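Local coordinates for methyltransferase domain-containing protein (PDB 3M33) that is of unknown function but carries a methyltransferase-type domain and may act as a methyltransferase, at residues D165-A171 and Y206-L212. Numbering follows the deposited sequence.
Sequences DHVSVLA and YREERHL. With SO4 (sulfate ion), chain I; SO4 (sulfate ion), chain E.
His166 lays its ring over that of His211 in an offset stack, centroids 4.4 Å apart and planes at 25°. Chi1 is m for His166 and t for His211. His166 ND1 hydrogen-bonds to Leu145 O, and His211 NE2 to Glu164. The two strands run antiparallel at 152°, axes 4.4 Å apart, in regular extended conformation. Asp165, Val167, Val169 and Ala171 form hydrogen-bonded pairs with Leu212, Arg210, Glu208 and Tyr206; Val167 N to Arg210 O is 2.9 Å. On the His166 face, Ser168 OG accepts from Arg207 NE (2.9 Å) and donates to Glu209 OE2 (2.8 Å). On the other face, Ala171 CB sits 4.1 Å from the Tyr206 ring centroid, a CH-pi contact. There Glu208 OE1 bridges to Arg210 NH2 at 3.0 Å, while Arg210 NE pairs with Glu35. This antiparallel pair, joined through two helices, is consistent with the last two strands of a Rossmann-like methyltransferase sheet, the final strand inserted antiparallel. Strand 204-216 lies between 160-173 and 136-142, and helix 36-45 covers Asp165 and Leu212.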
loop_
_atom_site.group_PDB
_atom_site.type_symbol
_atom_site.label_atom_id
_atom_site.label_comp_id
_atom_site.label_asym_id
_atom_site.label_seq_id
_atom_site.Cartn_x
_atom_site.Cartn_y
_atom_site.Cartn_z
ATOM N N ASP A 165 -11.871 1.119 8.392
ATOM C CA ASP A 165 -12.823 0.617 7.405
ATOM C C ASP A 165 -12.461 -0.806 7.018
ATOM O O ASP A 165 -11.306 -1.064 6.696
ATOM C CB ASP A 165 -12.682 1.410 6.118
ATOM C CG ASP A 165 -13.772 2.384 5.912
ATOM O OD1 ASP A 165 -14.349 2.373 4.798
ATOM O OD2 ASP A 165 -14.032 3.166 6.857
ATOM N N HIS A 166 -13.454 -1.701 6.978
ATOM C CA HIS A 166 -13.270 -3.046 6.463
ATOM C C HIS A 166 -14.120 -3.132 5.211
ATOM O O HIS A 166 -15.350 -3.165 5.288
ATOM C CB HIS A 166 -13.690 -4.103 7.506
ATOM C CG HIS A 166 -12.874 -4.055 8.763
ATOM N ND1 HIS A 166 -11.562 -4.478 8.817
ATOM C CD2 HIS A 166 -13.185 -3.633 10.012
ATOM C CE1 HIS A 166 -11.100 -4.314 10.045
ATOM N NE2 HIS A 166 -12.063 -3.801 10.788
ATOM N N VAL A 167 -13.446 -3.147 4.062
ATOM C CA VAL A 167 -14.086 -2.995 2.760
ATOM C C VAL A 167 -14.003 -4.281 1.961
ATOM O O VAL A 167 -12.969 -4.965 1.970
ATOM C CB VAL A 167 -13.357 -1.916 1.915
ATOM C CG1 VAL A 167 -14.196 -1.540 0.699
ATOM C CG2 VAL A 167 -13.069 -0.691 2.748
ATOM N N SER A 168 -15.066 -4.593 1.231
ATOM C CA SER A 168 -15.121 -5.843 0.470
ATOM C C SER A 168 -15.915 -5.599 -0.813
ATOM O O SER A 168 -17.014 -5.094 -0.762
ATOM C CB SER A 168 -15.808 -6.926 1.308
ATOM O OG SER A 168 -15.893 -8.155 0.605
ATOM N N VAL A 169 -15.359 -5.953 -1.963
ATOM C CA VAL A 169 -16.018 -5.689 -3.240
ATOM C C VAL A 169 -15.989 -6.925 -4.143
ATOM O O VAL A 169 -14.955 -7.576 -4.291
ATOM C CB VAL A 169 -15.340 -4.507 -3.953
ATOM C CG1 VAL A 169 -16.090 -4.154 -5.246
ATOM C CG2 VAL A 169 -15.319 -3.317 -3.025
ATOM N N LEU A 170 -17.126 -7.271 -4.731
ATOM C CA LEU A 170 -17.178 -8.423 -5.618
ATOM C C LEU A 170 -16.300 -8.169 -6.842
ATOM O O LEU A 170 -16.388 -7.113 -7.464
ATOM C CB LEU A 170 -18.622 -8.683 -6.069
ATOM C CG LEU A 170 -18.850 -9.854 -7.024
ATOM C CD1 LEU A 170 -18.467 -11.167 -6.338
ATOM C CD2 LEU A 170 -20.287 -9.916 -7.515
ATOM N N ALA A 171 -15.450 -9.130 -7.182
ATOM C CA ALA A 171 -14.712 -9.070 -8.441
ATOM C C ALA A 171 -14.763 -10.429 -9.125
ATOM O O ALA A 171 -15.177 -11.418 -8.513
ATOM C CB ALA A 171 -13.267 -8.661 -8.189
ATOM N N TYR A 206 -14.935 -13.585 -6.592
ATOM C CA TYR A 206 -14.228 -13.560 -5.317
ATOM C C TYR A 206 -14.355 -12.129 -4.780
ATOM O O TYR A 206 -14.910 -11.251 -5.462
ATOM C CB TYR A 206 -12.748 -13.966 -5.499
ATOM C CG TYR A 206 -11.917 -12.913 -6.192
ATOM C CD1 TYR A 206 -11.122 -12.036 -5.457
ATOM C CD2 TYR A 206 -11.934 -12.778 -7.582
ATOM C CE1 TYR A 206 -10.361 -11.053 -6.081
ATOM C CE2 TYR A 206 -11.173 -11.785 -8.221
ATOM C CZ TYR A 206 -10.394 -10.926 -7.454
ATOM O OH TYR A 206 -9.646 -9.937 -8.049
ATOM N N ARG A 207 -13.862 -11.884 -3.570
ATOM C CA ARG A 207 -13.967 -10.552 -2.993
ATOM C C ARG A 207 -12.610 -9.862 -2.980
ATOM O O ARG A 207 -11.629 -10.438 -2.555
ATOM C CB ARG A 207 -14.517 -10.622 -1.572
ATOM C CG ARG A 207 -15.840 -11.348 -1.475
ATOM C CD ARG A 207 -16.958 -10.526 -2.106
ATOM N NE ARG A 207 -17.648 -9.741 -1.091
ATOM C CZ ARG A 207 -18.943 -9.838 -0.827
ATOM N NH1 ARG A 207 -19.478 -9.092 0.133
ATOM N NH2 ARG A 207 -19.699 -10.676 -1.527
ATOM N N GLU A 208 -12.548 -8.637 -3.470
ATOM C CA GLU A 208 -11.368 -7.824 -3.229
ATOM C C GLU A 208 -11.620 -7.120 -1.902
ATOM O O GLU A 208 -12.599 -6.398 -1.760
ATOM C CB GLU A 208 -11.194 -6.795 -4.358
ATOM C CG GLU A 208 -10.603 -7.363 -5.652
ATOM C CD GLU A 208 -9.092 -7.564 -5.565
ATOM O OE1 GLU A 208 -8.475 -7.048 -4.597
ATOM O OE2 GLU A 208 -8.521 -8.224 -6.465
ATOM N N GLU A 209 -10.745 -7.312 -0.928
ATOM C CA GLU A 209 -10.998 -6.751 0.390
ATOM C C GLU A 209 -9.847 -5.882 0.883
ATOM O O GLU A 209 -8.694 -6.143 0.581
ATOM C CB GLU A 209 -11.325 -7.877 1.385
ATOM C CG GLU A 209 -12.348 -8.842 0.822
ATOM C CD GLU A 209 -12.948 -9.784 1.861
ATOM O OE1 GLU A 209 -12.190 -10.422 2.610
ATOM O OE2 GLU A 209 -14.188 -9.872 1.919
ATOM N N ARG A 210 -10.167 -4.839 1.643
ATOM C CA ARG A 210 -9.145 -3.927 2.141
ATOM C C ARG A 210 -9.422 -3.536 3.587
ATOM O O ARG A 210 -10.568 -3.508 4.017
ATOM C CB ARG A 210 -9.079 -2.662 1.281
ATOM C CG ARG A 210 -8.848 -2.916 -0.202
ATOM C CD ARG A 210 -7.376 -3.260 -0.537
ATOM N NE ARG A 210 -7.201 -3.317 -1.989
ATOM C CZ ARG A 210 -7.505 -4.380 -2.726
ATOM N NH1 ARG A 210 -7.985 -5.467 -2.129
ATOM N NH2 ARG A 210 -7.355 -4.358 -4.051
ATOM N N HIS A 211 -8.360 -3.228 4.324
ATOM C CA HIS A 211 -8.469 -2.782 5.707
ATOM C C HIS A 211 -7.824 -1.406 5.811
ATOM O O HIS A 211 -6.607 -1.295 5.742
ATOM C CB HIS A 211 -7.706 -3.760 6.609
ATOM C CG HIS A 211 -7.802 -3.457 8.072
ATOM N ND1 HIS A 211 -6.994 -4.073 9.009
ATOM C CD2 HIS A 211 -8.619 -2.631 8.767
ATOM C CE1 HIS A 211 -7.307 -3.632 10.213
ATOM N NE2 HIS A 211 -8.282 -2.749 10.096
ATOM N N LEU A 212 -8.627 -0.359 5.983
ATOM C CA LEU A 212 -8.091 0.999 6.089
ATOM C C LEU A 212 -7.961 1.409 7.536
ATOM O O LEU A 212 -8.879 1.183 8.325
ATOM C CB LEU A 212 -9.008 2.010 5.400
ATOM C CG LEU A 212 -9.108 2.126 3.888
ATOM C CD1 LEU A 212 -9.620 0.838 3.269
ATOM C CD2 LEU A 212 -10.031 3.290 3.534
HETATM S S SO4 I . -8.216 -4.224 -7.549
HETATM O O1 SO4 I . -7.644 -2.880 -7.628
HETATM O O2 SO4 I . -7.210 -5.196 -7.130
HETATM O O3 SO4 I . -9.316 -4.216 -6.591
HETATM O O4 SO4 I . -8.705 -4.618 -8.866
HETATM S S SO4 E . -18.146 -14.807 -3.490
HETATM O O1 SO4 E . -18.273 -13.583 -2.699
HETATM O O2 SO4 E . -18.116 -14.474 -4.911
HETATM O O3 SO4 E . -16.914 -15.509 -3.130
HETATM O O4 SO4 E . -19.296 -15.675 -3.238
#